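PDB 5FYP: phosphoinositol-specific phospholipase C from Pseudomonas sp., which probably cleaves phosphoinositides into a lipid and a phosphorylated inositol, using a bound calcium ion, as in other calcium-dependent enzymes of this class. Local coordinates for residues N193-L196 with S197-A200; S226-S230 with Q231-Y235; K246-A249 with K250-F253. One frame throughout, in Å; residues are numbered along the deposited sequence.

Interaction 1. Residues N193-L196 with S197-A200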
loop_
_atom_site.group_PDB
_atom_site.type_symbol
_atom_site.label_atom_id
_atom_site.label_comp_id
_atom_site.label_asym_id
_atom_site.label_seq_id
_atom_site.Cartn_x
_atom_site.Cartn_y
_atom_site.Cartn_z
ATOM N N ASN A 193 14.769 -4.168 -0.588
ATOM C CA ASN A 193 14.362 -3.478 -1.810
ATOM C C ASN A 193 14.651 -4.294 -3.065
ATOM O O ASN A 193 14.000 -4.059 -4.097
ATOM C CB ASN A 193 15.041 -2.119 -1.898
ATOM C CG ASN A 193 14.536 -1.124 -0.870
ATOM O OD1 ASN A 193 13.458 -1.297 -0.310
ATOM N ND2 ASN A 193 15.298 -0.071 -0.649
ATOM N N GLN A 194 15.605 -5.220 -3.017
ATOM C CA GLN A 194 15.855 -6.101 -4.143
ATOM C C GLN A 194 14.576 -6.791 -4.639
ATOM O O GLN A 194 14.430 -6.975 -5.845
ATOM C CB GLN A 194 16.890 -7.164 -3.736
ATOM C CG GLN A 194 18.309 -6.686 -3.578
ATOM C CD GLN A 194 18.662 -5.991 -2.270
ATOM O OE1 GLN A 194 17.790 -5.668 -1.387
ATOM N NE2 GLN A 194 19.962 -5.699 -2.134
ATOM N N LYS A 195 13.685 -7.191 -3.729
ATOM C CA LYS A 195 12.475 -7.876 -4.164
ATOM C C LYS A 195 11.537 -6.950 -4.923
ATOM O O LYS A 195 10.819 -7.392 -5.820
ATOM C CB LYS A 195 11.747 -8.554 -2.995
ATOM C CG LYS A 195 12.232 -9.957 -2.658
ATOM C CD LYS A 195 13.685 -10.085 -2.307
ATOM C CE LYS A 195 14.022 -11.504 -1.856
ATOM N NZ LYS A 195 15.454 -11.713 -1.591
ATOM N N LEU A 196 11.531 -5.671 -4.563
ATOM C CA LEU A 196 10.763 -4.673 -5.287
ATOM C C LEU A 196 11.385 -4.422 -6.664
ATOM O O LEU A 196 10.672 -4.249 -7.647
ATOM C CB LEU A 196 10.665 -3.365 -4.492
ATOM C CG LEU A 196 9.612 -3.330 -3.380
ATOM C CD1 LEU A 196 9.546 -4.496 -2.462
ATOM C CD2 LEU A 196 9.745 -2.042 -2.619
ATOM N N SER A 197 12.719 -4.380 -6.719
ATOM C CA SER A 197 13.404 -4.185 -7.988
ATOM C C SER A 197 13.123 -5.343 -8.954
ATOM O O SER A 197 12.899 -5.123 -10.140
ATOM C CB SER A 197 14.889 -4.018 -7.736
ATOM O OG SER A 197 15.542 -3.559 -8.916
ATOM N N GLN A 198 13.081 -6.542 -8.401
ATOM C CA GLN A 198 12.776 -7.727 -9.206
ATOM C C GLN A 198 11.344 -7.639 -9.768
ATOM O O GLN A 198 11.103 -7.973 -10.925
ATOM C CB GLN A 198 12.938 -8.975 -8.361
ATOM C CG GLN A 198 14.397 -9.288 -8.041
ATOM C CD GLN A 198 14.574 -10.155 -6.806
ATOM O OE1 GLN A 198 13.643 -10.763 -6.302
ATOM N NE2 GLN A 198 15.779 -10.238 -6.333
ATOM N N TYR A 199 10.401 -7.223 -8.918
ATOM C CA TYR A 199 9.018 -7.060 -9.361
ATOM C C TYR A 199 8.924 -6.034 -10.497
ATOM O O TYR A 199 8.322 -6.295 -11.541
ATOM C CB TYR A 199 8.150 -6.684 -8.162
ATOM C CG TYR A 199 6.744 -6.319 -8.570
ATOM C CD1 TYR A 199 5.766 -7.303 -8.754
ATOM C CD2 TYR A 199 6.396 -5.009 -8.817
ATOM C CE1 TYR A 199 4.499 -6.983 -9.196
ATOM C CE2 TYR A 199 5.120 -4.658 -9.245
ATOM C CZ TYR A 199 4.175 -5.665 -9.452
ATOM O OH TYR A 199 2.947 -5.300 -9.904
ATOM N N ALA A 200 9.539 -4.867 -10.318
ATOM C CA ALA A 200 9.455 -3.818 -11.316
ATOM C C ALA A 200 10.156 -4.202 -12.613
ATOM O O ALA A 200 9.684 -3.867 -13.701
ATOM C CB ALA A 200 10.006 -2.505 -10.771
HETATM O O HOH W 1 16.777 -11.726 -4.052
#
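Asn193 and Ser197 make the first of four i to i+4 backbone bonds in this opening part of helix 193-203, the helix of a beta-alpha-beta unit between strands 184-189 and 210-211 in the TIM-barrel-like phospholipase fold. Ser197 N reaches Asn193 O at 2.9 Å, while the side chain of Asn193 leaves the helix to bond Val214 N and Ser226 O. One residue on, Gln194 O receives Gln198 N at 2.9 Å. The same oxygen is brushed by the side chain of its donor residue: CG of Gln198, set beside the backbone N (chi1 -71°), lies 3.2 Å from Gln194 O. Lys195 O accepts from Tyr199 N and also from the indole NE1 of Trp124. The Lys195 chain, bent at chi2 (58°), runs alongside that of Gln198 in the same direction, its CG 4.0 Å from Gln198 OE1. Its ammonium pairs with Glu192. Leu196 turns to the buried side and packs on Leu188 and Ile211 of the flanking strands, joined there by Tyr199, whose hydroxyl bonds Asp137; the Leu196 carbonyl O accepts from Ala200 N at 3.0 Å. Ser197, also buried, uses its hydroxyl on Ser229 N. On the outer side, one water accepts from both side chains of the Lys195 and Gln198 pair, 2.8 Å from Lys195 NZ and 2.9 Å from Gln198 NE2.

Interaction 2. Residues S226-S230 with Q231-Y235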
loop_
_atom_site.group_PDB
_atom_site.type_symbol
_atom_site.label_atom_id
_atom_site.label_comp_id
_atom_site.label_asym_id
_atom_site.label_seq_id
_atom_site.Cartn_x
_atom_site.Cartn_y
_atom_site.Cartn_z
ATOM N N SER A 226 18.556 2.327 -2.913
ATOM C CA SER A 226 19.370 1.285 -2.317
ATOM C C SER A 226 18.766 -0.077 -2.604
ATOM O O SER A 226 17.558 -0.291 -2.443
ATOM C CB SER A 226 19.420 1.478 -0.809
ATOM O OG SER A 226 19.907 2.770 -0.495
ATOM N N GLY A 227 19.590 -1.001 -3.091
ATOM C CA GLY A 227 19.137 -2.334 -3.376
ATOM C C GLY A 227 18.373 -2.524 -4.669
ATOM O O GLY A 227 17.892 -3.633 -4.926
ATOM N N MET A 228 18.223 -1.470 -5.483
ATOM C CA MET A 228 17.478 -1.554 -6.742
ATOM C C MET A 228 18.330 -1.093 -7.897
ATOM O O MET A 228 19.259 -0.291 -7.770
ATOM C CB MET A 228 16.183 -0.743 -6.720
ATOM C CG MET A 228 15.327 -1.020 -5.472
ATOM S SD MET A 228 13.548 -0.934 -5.760
ATOM C CE MET A 228 13.429 0.682 -6.491
ATOM N N SER A 229 17.922 -1.527 -9.082
ATOM C CA SER A 229 18.483 -0.958 -10.296
ATOM C C SER A 229 17.973 0.472 -10.522
ATOM O O SER A 229 16.939 0.900 -10.001
ATOM C CB SER A 229 18.090 -1.800 -11.498
ATOM O OG SER A 229 16.680 -1.768 -11.690
ATOM N N SER A 230 18.711 1.220 -11.327
ATOM C CA SER A 230 18.246 2.514 -11.788
ATOM C C SER A 230 16.887 2.405 -12.527
ATOM O O SER A 230 15.964 3.198 -12.331
ATOM C CB SER A 230 19.318 3.158 -12.637
ATOM O OG SER A 230 18.866 4.408 -13.057
ATOM N N GLN A 231 16.749 1.398 -13.379
ATOM C CA GLN A 231 15.497 1.235 -14.118
ATOM C C GLN A 231 14.306 1.042 -13.150
ATOM O O GLN A 231 13.267 1.692 -13.291
ATOM C CB GLN A 231 15.595 0.021 -15.028
ATOM C CG GLN A 231 14.308 -0.365 -15.712
ATOM C CD GLN A 231 14.396 -1.717 -16.418
ATOM O OE1 GLN A 231 15.493 -2.169 -16.719
ATOM N NE2 GLN A 231 13.261 -2.370 -16.687
ATOM N N SER A 232 14.470 0.170 -12.164
ATOM C CA SER A 232 13.383 -0.028 -11.204
ATOM C C SER A 232 13.105 1.204 -10.365
ATOM O O SER A 232 11.948 1.492 -9.992
ATOM C CB SER A 232 13.645 -1.216 -10.315
ATOM O OG SER A 232 13.582 -2.386 -11.103
ATOM N N SER A 233 14.163 1.940 -10.032
ATOM C CA SER A 233 14.042 3.173 -9.251
ATOM C C SER A 233 13.081 4.162 -9.910
ATOM O O SER A 233 12.371 4.879 -9.245
ATOM C CB SER A 233 15.393 3.795 -9.053
ATOM O OG SER A 233 16.255 2.976 -8.270
ATOM N N GLY A 234 13.102 4.189 -11.248
ATOM C CA GLY A 234 12.270 5.133 -11.983
ATOM C C GLY A 234 10.770 4.943 -11.809
ATOM O O GLY A 234 10.019 5.870 -12.057
ATOM N N TYR A 235 10.337 3.751 -11.355
ATOM C CA TYR A 235 8.926 3.466 -11.109
ATOM C C TYR A 235 8.452 3.897 -9.735
ATOM O O TYR A 235 7.288 3.736 -9.412
ATOM C CB TYR A 235 8.638 1.969 -11.318
ATOM C CG TYR A 235 8.791 1.492 -12.742
ATOM C CD1 TYR A 235 7.718 1.552 -13.641
ATOM C CD2 TYR A 235 9.994 1.050 -13.218
ATOM C CE1 TYR A 235 7.864 1.142 -14.956
ATOM C CE2 TYR A 235 10.153 0.644 -14.544
ATOM C CZ TYR A 235 9.085 0.710 -15.415
ATOM O OH TYR A 235 9.201 0.351 -16.728
#
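Ser229 and Ser232 face each other across the first turn of helix 230-233, with the hydroxyl of Ser229 turned toward the first-turn amides. Its chi1 of 64° places OG between the backbone N and the carbonyl carbon, and from there it accepts Ser232 N at 3.0 Å along a nearly straight N-H (163°). Ser232 OG bonds Ser197 O on helix 193-203, and Ser229 OG is also bonded to Glu201 of that helix. Ser233 approaches Ser229 by a different route. With chi1 at -65°, its OG folds beside its own backbone N, and the two groups straddle the carbonyl of Ser229: OG meets Ser229 O at 2.8 Å from above one face of the carbonyl plane, and Ser233 N meets Ser229 O at 3.0 Å from the opposite face. Two bonds from one residue thus grip a single oxygen, and Val225 N is a further partner of the Ser233 hydroxyl. Met228, bent at chi2 and chi3, folds so that its methyl CE rests 3.8 Å from Ser233 CA; its side chain also touches Asn193 and Ser197. Farther along, Gly234 N closes on Ser230 O at 3.2 Å. An alanine here, in place of Ser229, would lack the hydroxyl, which would probably leave Ser232 N without its capping acceptor and Glu201 without this partner. The arrangement is a serine N-cap: a side-chain oxygen takes a first-turn amide that has no earlier helical carbonyl to bond, here on a short helix held against helix 193-203.

Interaction 3. Residues K246-A249 with K250-F253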
loop_
_atom_site.group_PDB
_atom_site.type_symbol
_atom_site.label_atom_id
_atom_site.label_comp_id
_atom_site.label_asym_id
_atom_site.label_seq_id
_atom_site.Cartn_x
_atom_site.Cartn_y
_atom_site.Cartn_z
ATOM N N LYS A 246 11.428 8.625 9.614
ATOM C CA LYS A 246 10.222 9.378 9.220
ATOM C C LYS A 246 10.486 10.770 8.736
ATOM O O LYS A 246 9.650 11.367 8.065
ATOM C CB LYS A 246 9.224 9.419 10.349
ATOM C CG LYS A 246 9.637 10.270 11.539
ATOM C CD LYS A 246 8.490 10.333 12.542
ATOM C CE LYS A 246 8.795 11.211 13.723
ATOM N NZ LYS A 246 7.581 11.345 14.573
ATOM N N SER A 247 11.656 11.328 9.062
ATOM C CA SER A 247 12.017 12.657 8.532
ATOM C C SER A 247 11.976 12.683 7.004
ATOM O O SER A 247 11.762 13.743 6.416
ATOM C CB SER A 247 13.402 13.087 9.037
ATOM O OG SER A 247 14.419 12.198 8.662
ATOM N N TRP A 248 12.203 11.537 6.349
ATOM C CA TRP A 248 12.171 11.456 4.888
ATOM C C TRP A 248 10.779 11.638 4.300
ATOM O O TRP A 248 10.667 11.892 3.102
ATOM C CB TRP A 248 12.813 10.146 4.382
ATOM C CG TRP A 248 14.251 10.155 4.665
ATOM C CD1 TRP A 248 14.913 9.540 5.652
ATOM C CD2 TRP A 248 15.215 10.979 3.992
ATOM N NE1 TRP A 248 16.244 9.908 5.642
ATOM C CE2 TRP A 248 16.442 10.789 4.613
ATOM C CE3 TRP A 248 15.151 11.846 2.908
ATOM C CZ2 TRP A 248 17.606 11.490 4.218
ATOM C CZ3 TRP A 248 16.268 12.549 2.511
ATOM C CH2 TRP A 248 17.483 12.355 3.159
ATOM N N ALA A 249 9.722 11.604 5.128
ATOM C CA ALA A 249 8.382 11.794 4.608
ATOM C C ALA A 249 8.242 13.192 3.994
ATOM O O ALA A 249 7.500 13.364 3.038
ATOM C CB ALA A 249 7.325 11.557 5.651
ATOM N N LYS A 250 8.927 14.188 4.545
ATOM C CA LYS A 250 8.865 15.540 3.973
ATOM C C LYS A 250 9.373 15.564 2.538
ATOM O O LYS A 250 8.862 16.300 1.702
ATOM C CB LYS A 250 9.610 16.567 4.842
ATOM C CG LYS A 250 8.886 16.940 6.132
ATOM C CD LYS A 250 9.569 17.987 6.981
ATOM C CE LYS A 250 8.647 18.447 8.097
ATOM N NZ LYS A 250 7.464 19.252 7.662
ATOM N N GLN A 251 10.391 14.760 2.250
ATOM C CA GLN A 251 10.920 14.642 0.878
ATOM C C GLN A 251 10.027 13.776 0.006
ATOM O O GLN A 251 9.879 14.094 -1.188
ATOM C CB GLN A 251 12.355 14.222 0.893
ATOM C CG GLN A 251 13.286 15.391 1.148
ATOM C CD GLN A 251 13.294 16.325 -0.071
ATOM O OE1 GLN A 251 13.462 15.854 -1.227
ATOM N NE2 GLN A 251 12.778 17.526 0.124
ATOM N N ALA A 252 9.430 12.720 0.556
ATOM C CA ALA A 252 8.393 12.023 -0.208
ATOM C C ALA A 252 7.294 13.002 -0.635
ATOM O O ALA A 252 6.881 13.066 -1.794
ATOM C CB ALA A 252 7.808 10.881 0.597
ATOM N N PHE A 253 6.824 13.790 0.329
ATOM C CA PHE A 253 5.830 14.816 0.083
ATOM C C PHE A 253 6.282 15.791 -0.993
ATOM O O PHE A 253 5.529 16.134 -1.925
ATOM C CB PHE A 253 5.520 15.537 1.422
ATOM C CG PHE A 253 4.602 16.731 1.303
ATOM C CD1 PHE A 253 3.251 16.609 1.315
ATOM C CD2 PHE A 253 5.136 17.994 1.180
ATOM C CE1 PHE A 253 2.436 17.726 1.215
ATOM C CE2 PHE A 253 4.320 19.120 1.089
ATOM C CZ PHE A 253 2.973 18.971 1.096
#
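The indole of Trp248 meets Gln251 at its edge: CB of Gln251 lies near the ring plane, 4.2 Å from Trp248 CE3, at the six-membered side of the ring. The two flat groups stand almost upright to each other, with ring and amide planes 85° apart, and it is CB of Gln251, not its amide, that makes the contact. This is an i to i+3 contact at the start of helix 249-254, the helix of a beta-alpha-beta unit: it follows strand 238-242 and leads to strand 258-262, its parallel neighbour in the same mixed sheet. In both residues CG lies beside the backbone N; the bend of Gln251 at chi2 (-70°) then carries its amide away from the indole. There OE1 bonds Gln218 NE2, and the Trp248 side chain also touches Gln218, so that one loop residue engages both members of the pair.

Two of the backbone bonds through this turn are weak: Lys250 N to Ser247 O at 3.4 Å, and Gln251 N to Trp248 O. The Trp248 oxygen is also taken by Ala252 N, at 2.9 Å, in the first i to i+4 bond of the turn. The small side chain of Ala249 is buried and touches Ile277, while Lys250 and Phe253 both lean on Lys276; the Phe253 ring meets that of Phe298 edge-to-face at the chain's end. Ahead of the helix, Lys246 forms a salt bridge with Asp264. The turn is completed by Phe253 N, which points at Ala249 O across 2.8 Å with an N-H angle of 170°.

The three contacts follow one another along the chain, each a local contact at or near the start of a helix. Interactions 1 and 2 are neighbours, their centres 8 Å apart: Gln194 CG packs on Gly227 O at 3.4 Å and Ser197 OG on Met228 CA at 3.5 Å, so the loop and short helix of 226-235 dock directly on helix 193-203. That helix follows strand 184-189 of one mixed sheet. Interaction 3 lies about 21 Å from interaction 1 and 19 Å from interaction 2, centre to centre, without touching either, on the helix between strands 238-242 and 258-262 of the other sheet. Residues 226-235 thus lead the chain from the first sheet towards the second.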